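Local coordinates for protein 5-formaminoimidazole-4-carboxamide-1-(beta)-D-ribofuranosyl 5'-monophosphate synthetase (Methanocaldococcus jannaschii, PDB 2R7L) that catalyses the ATP- and formate-dependent formylation of AICAR to FAICAR in de novo purine biosynthesis, without folates, at residues Phe212-Lys217 with Arg342-Glu346. Sequence-based numbering, arbitrary orientation.
Sequences FYSPLK and RIARE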
ATOM      1  N   PHE A 212     -25.169  -1.130   0.536  1.00 27.02           N
ATOM      2  CA  PHE A 212     -24.989  -0.690   1.912  1.00 30.76           C
ATOM      3  C   PHE A 212     -25.695   0.647   2.067  1.00 29.81           C
ATOM      4  O   PHE A 212     -25.383   1.597   1.345  1.00 27.71           O
ATOM      5  CB  PHE A 212     -23.502  -0.531   2.257  1.00 27.95           C
ATOM      6  CG  PHE A 212     -23.240  -0.260   3.719  1.00 24.91           C
ATOM      7  CD1 PHE A 212     -23.033  -1.301   4.598  1.00 19.31           C
ATOM      8  CD2 PHE A 212     -23.228   1.038   4.215  1.00 24.12           C
ATOM      9  CE1 PHE A 212     -22.793  -1.062   5.947  1.00 22.81           C
ATOM     10  CE2 PHE A 212     -22.997   1.280   5.564  1.00 22.39           C
ATOM     11  CZ  PHE A 212     -22.785   0.224   6.429  1.00 22.36           C
ATOM     12  N   TYR A 213     -26.673   0.711   2.971  1.00 30.56           N
ATOM     13  CA  TYR A 213     -27.269   1.998   3.325  1.00 30.68           C
ATOM     14  C   TYR A 213     -26.561   2.566   4.547  1.00 23.00           C
ATOM     15  O   TYR A 213     -26.552   1.958   5.618  1.00 29.23           O
ATOM     16  CB  TYR A 213     -28.776   1.913   3.615  1.00 32.31           C
ATOM     17  CG  TYR A 213     -29.326   3.259   4.068  1.00 32.33           C
ATOM     18  CD1 TYR A 213     -29.484   4.301   3.168  1.00 27.48           C
ATOM     19  CD2 TYR A 213     -29.638   3.499   5.401  1.00 31.45           C
ATOM     20  CE1 TYR A 213     -29.965   5.545   3.582  1.00 27.15           C
ATOM     21  CE2 TYR A 213     -30.112   4.732   5.817  1.00 21.25           C
ATOM     22  CZ  TYR A 213     -30.273   5.745   4.906  1.00 26.93           C
ATOM     23  OH  TYR A 213     -30.752   6.974   5.328  1.00 32.90           O
ATOM     24  N   SER A 214     -25.964   3.734   4.369  1.00 35.33           N
ATOM     25  CA  SER A 214     -25.308   4.417   5.463  1.00 33.61           C
ATOM     26  C   SER A 214     -26.266   5.433   6.064  1.00 25.51           C
ATOM     27  O   SER A 214     -26.576   6.432   5.422  1.00 24.70           O
ATOM     28  CB  SER A 214     -24.067   5.143   4.952  1.00 31.47           C
ATOM     29  OG  SER A 214     -23.578   6.012   5.955  1.00 31.51           O
ATOM     30  N   PRO A 215     -26.726   5.183   7.297  1.00 23.76           N
ATOM     31  CA  PRO A 215     -27.606   6.101   8.017  1.00 33.75           C
ATOM     32  C   PRO A 215     -26.875   7.398   8.355  1.00 45.85           C
ATOM     33  O   PRO A 215     -27.501   8.458   8.435  1.00 44.45           O
ATOM     34  CB  PRO A 215     -27.949   5.344   9.310  1.00 32.44           C
ATOM     35  CG  PRO A 215     -27.431   3.967   9.144  1.00 31.61           C
ATOM     36  CD  PRO A 215     -26.392   3.985   8.082  1.00 28.20           C
ATOM     37  N   LEU A 216     -25.557   7.312   8.543  1.00 49.61           N
ATOM     38  CA  LEU A 216     -24.743   8.497   8.819  1.00 39.06           C
ATOM     39  C   LEU A 216     -24.689   9.412   7.604  1.00 39.51           C
ATOM     40  O   LEU A 216     -24.771  10.631   7.736  1.00 41.40           O
ATOM     41  CB  LEU A 216     -23.326   8.114   9.241  1.00 38.47           C
ATOM     42  CG  LEU A 216     -23.131   7.016  10.286  1.00 39.10           C
ATOM     43  CD1 LEU A 216     -21.666   6.925  10.670  1.00 36.39           C
ATOM     44  CD2 LEU A 216     -23.995   7.231  11.512  1.00 38.94           C
ATOM     45  N   LYS A 217     -24.550   8.827   6.419  1.00 42.00           N
ATOM     46  CA  LYS A 217     -24.461   9.626   5.193  1.00 38.67           C
ATOM     47  C   LYS A 217     -25.797   9.765   4.468  1.00 37.93           C
ATOM     48  O   LYS A 217     -25.906  10.532   3.512  1.00 37.80           O
ATOM     49  CB  LYS A 217     -23.430   9.029   4.233  1.00 42.41           C
ATOM     50  CG  LYS A 217     -22.002   9.061   4.749  1.00 46.52           C
ATOM     51  CD  LYS A 217     -21.015   8.773   3.633  1.00 49.26           C
ATOM     52  CE  LYS A 217     -21.097   7.329   3.169  1.00 50.98           C
ATOM     53  NZ  LYS A 217     -20.025   7.006   2.178  1.00 49.61           N
ATOM     54  N   ARG A 342     -16.740  -2.530   5.475  1.00 25.89           N
ATOM     55  CA  ARG A 342     -17.690  -1.426   5.331  1.00 28.45           C
ATOM     56  C   ARG A 342     -18.646  -1.335   6.523  1.00 30.58           C
ATOM     57  O   ARG A 342     -19.010  -0.241   6.956  1.00 31.17           O
ATOM     58  CB  ARG A 342     -18.493  -1.567   4.038  1.00 28.35           C
ATOM     59  CG  ARG A 342     -19.466  -0.417   3.791  1.00 27.50           C
ATOM     60  CD  ARG A 342     -18.726   0.886   3.626  1.00 30.17           C
ATOM     61  NE  ARG A 342     -19.594   2.065   3.644  1.00 27.78           N
ATOM     62  CZ  ARG A 342     -19.956   2.710   4.750  1.00 32.49           C
ATOM     63  NH1 ARG A 342     -19.546   2.280   5.945  1.00 24.10           N
ATOM     64  NH2 ARG A 342     -20.742   3.782   4.666  1.00 31.47           N
ATOM     65  N   ILE A 343     -19.050  -2.484   7.047  1.00 26.06           N
ATOM     66  CA  ILE A 343     -19.857  -2.521   8.267  1.00 32.91           C
ATOM     67  C   ILE A 343     -19.046  -1.947   9.442  1.00 37.64           C
ATOM     68  O   ILE A 343     -19.495  -1.027  10.125  1.00 32.40           O
ATOM     69  CB  ILE A 343     -20.330  -3.962   8.577  1.00 34.32           C
ATOM     70  CG1 ILE A 343     -21.391  -4.405   7.561  1.00 34.15           C
ATOM     71  CG2 ILE A 343     -20.854  -4.081  10.008  1.00 33.71           C
ATOM     72  CD1 ILE A 343     -21.595  -5.903   7.499  1.00 29.46           C
ATOM     73  N   ALA A 344     -17.840  -2.479   9.639  1.00 33.41           N
ATOM     74  CA  ALA A 344     -16.941  -2.059  10.722  1.00 35.30           C
ATOM     75  C   ALA A 344     -16.662  -0.562  10.707  1.00 32.55           C
ATOM     76  O   ALA A 344     -16.616   0.080  11.749  1.00 36.67           O
ATOM     77  CB  ALA A 344     -15.651  -2.823  10.653  1.00 25.95           C
ATOM     78  N   ARG A 345     -16.491  -0.014   9.515  1.00 31.97           N
ATOM     79  CA  ARG A 345     -16.225   1.394   9.356  1.00 34.62           C
ATOM     80  C   ARG A 345     -17.404   2.244   9.822  1.00 40.98           C
ATOM     81  O   ARG A 345     -17.213   3.258  10.490  1.00 40.11           O
ATOM     82  CB  ARG A 345     -15.897   1.695   7.896  1.00 31.71           C
ATOM     83  CG  ARG A 345     -15.852   3.167   7.576  1.00 33.54           C
ATOM     84  CD  ARG A 345     -15.126   3.377   6.274  1.00 44.31           C
ATOM     85  NE  ARG A 345     -13.881   2.617   6.270  1.00 45.16           N
ATOM     86  CZ  ARG A 345     -13.188   2.312   5.179  1.00 46.49           C
ATOM     87  NH1 ARG A 345     -13.622   2.695   3.985  1.00 48.13           N
ATOM     88  NH2 ARG A 345     -12.068   1.611   5.285  1.00 37.82           N
ATOM     89  N   GLU A 346     -18.618   1.834   9.463  1.00 40.69           N
ATOM     90  CA  GLU A 346     -19.812   2.552   9.887  1.00 32.78           C
ATOM     91  C   GLU A 346     -19.871   2.524  11.406  1.00 28.54           C
ATOM     92  O   GLU A 346     -20.220   3.510  12.036  1.00 30.53           O
ATOM     93  CB  GLU A 346     -21.086   1.950   9.274  1.00 35.09           C
ATOM     94  CG  GLU A 346     -22.304   2.909   9.225  1.00 24.89           C
ATOM     95  CD  GLU A 346     -22.194   3.954   8.128  1.00 32.62           C
ATOM     96  OE1 GLU A 346     -21.131   4.031   7.466  1.00 36.17           O
ATOM     97  OE2 GLU A 346     -23.174   4.707   7.914  1.00 33.05           O
TER
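Charged groups can be buried where a helix meets a sheet, provided each finds partners. Arg342 lays its aliphatic part over one face of the Phe212 ring, a CH-pi contact with CG 3.8 Å from the ring centroid, while its guanidinium reaches on toward Ser214 with one face over Phe212 CE2, 3.5 Å from Arg342 CZ. Arg342 NE forms a salt bridge with Glu221 of strand 219-230; Glu221 also pairs with Lys217 NZ, probably offsetting the closeness of the like-charged Lys217 NZ and Arg342 NH2, 4.1 Å apart. Next, Ile343 meets the ring edge, its CG1 4.0 Å from Phe212 CE1. A helical turn after Arg342, Glu346 OE1 accepts from both Arg342 NH1 and NH2, each at 2.8 Å, in a salt bridge within the helix. Glu346 OE2 accepts a very short hydrogen bond, 2.4 Å, from Ser214 OG, which itself accepts from Lys217 N, an ST motif. Strand 212-214 and helix 342-346 run nearly parallel, 9° apart, packing a helix against the antiparallel sheet of an ATP-grasp domain.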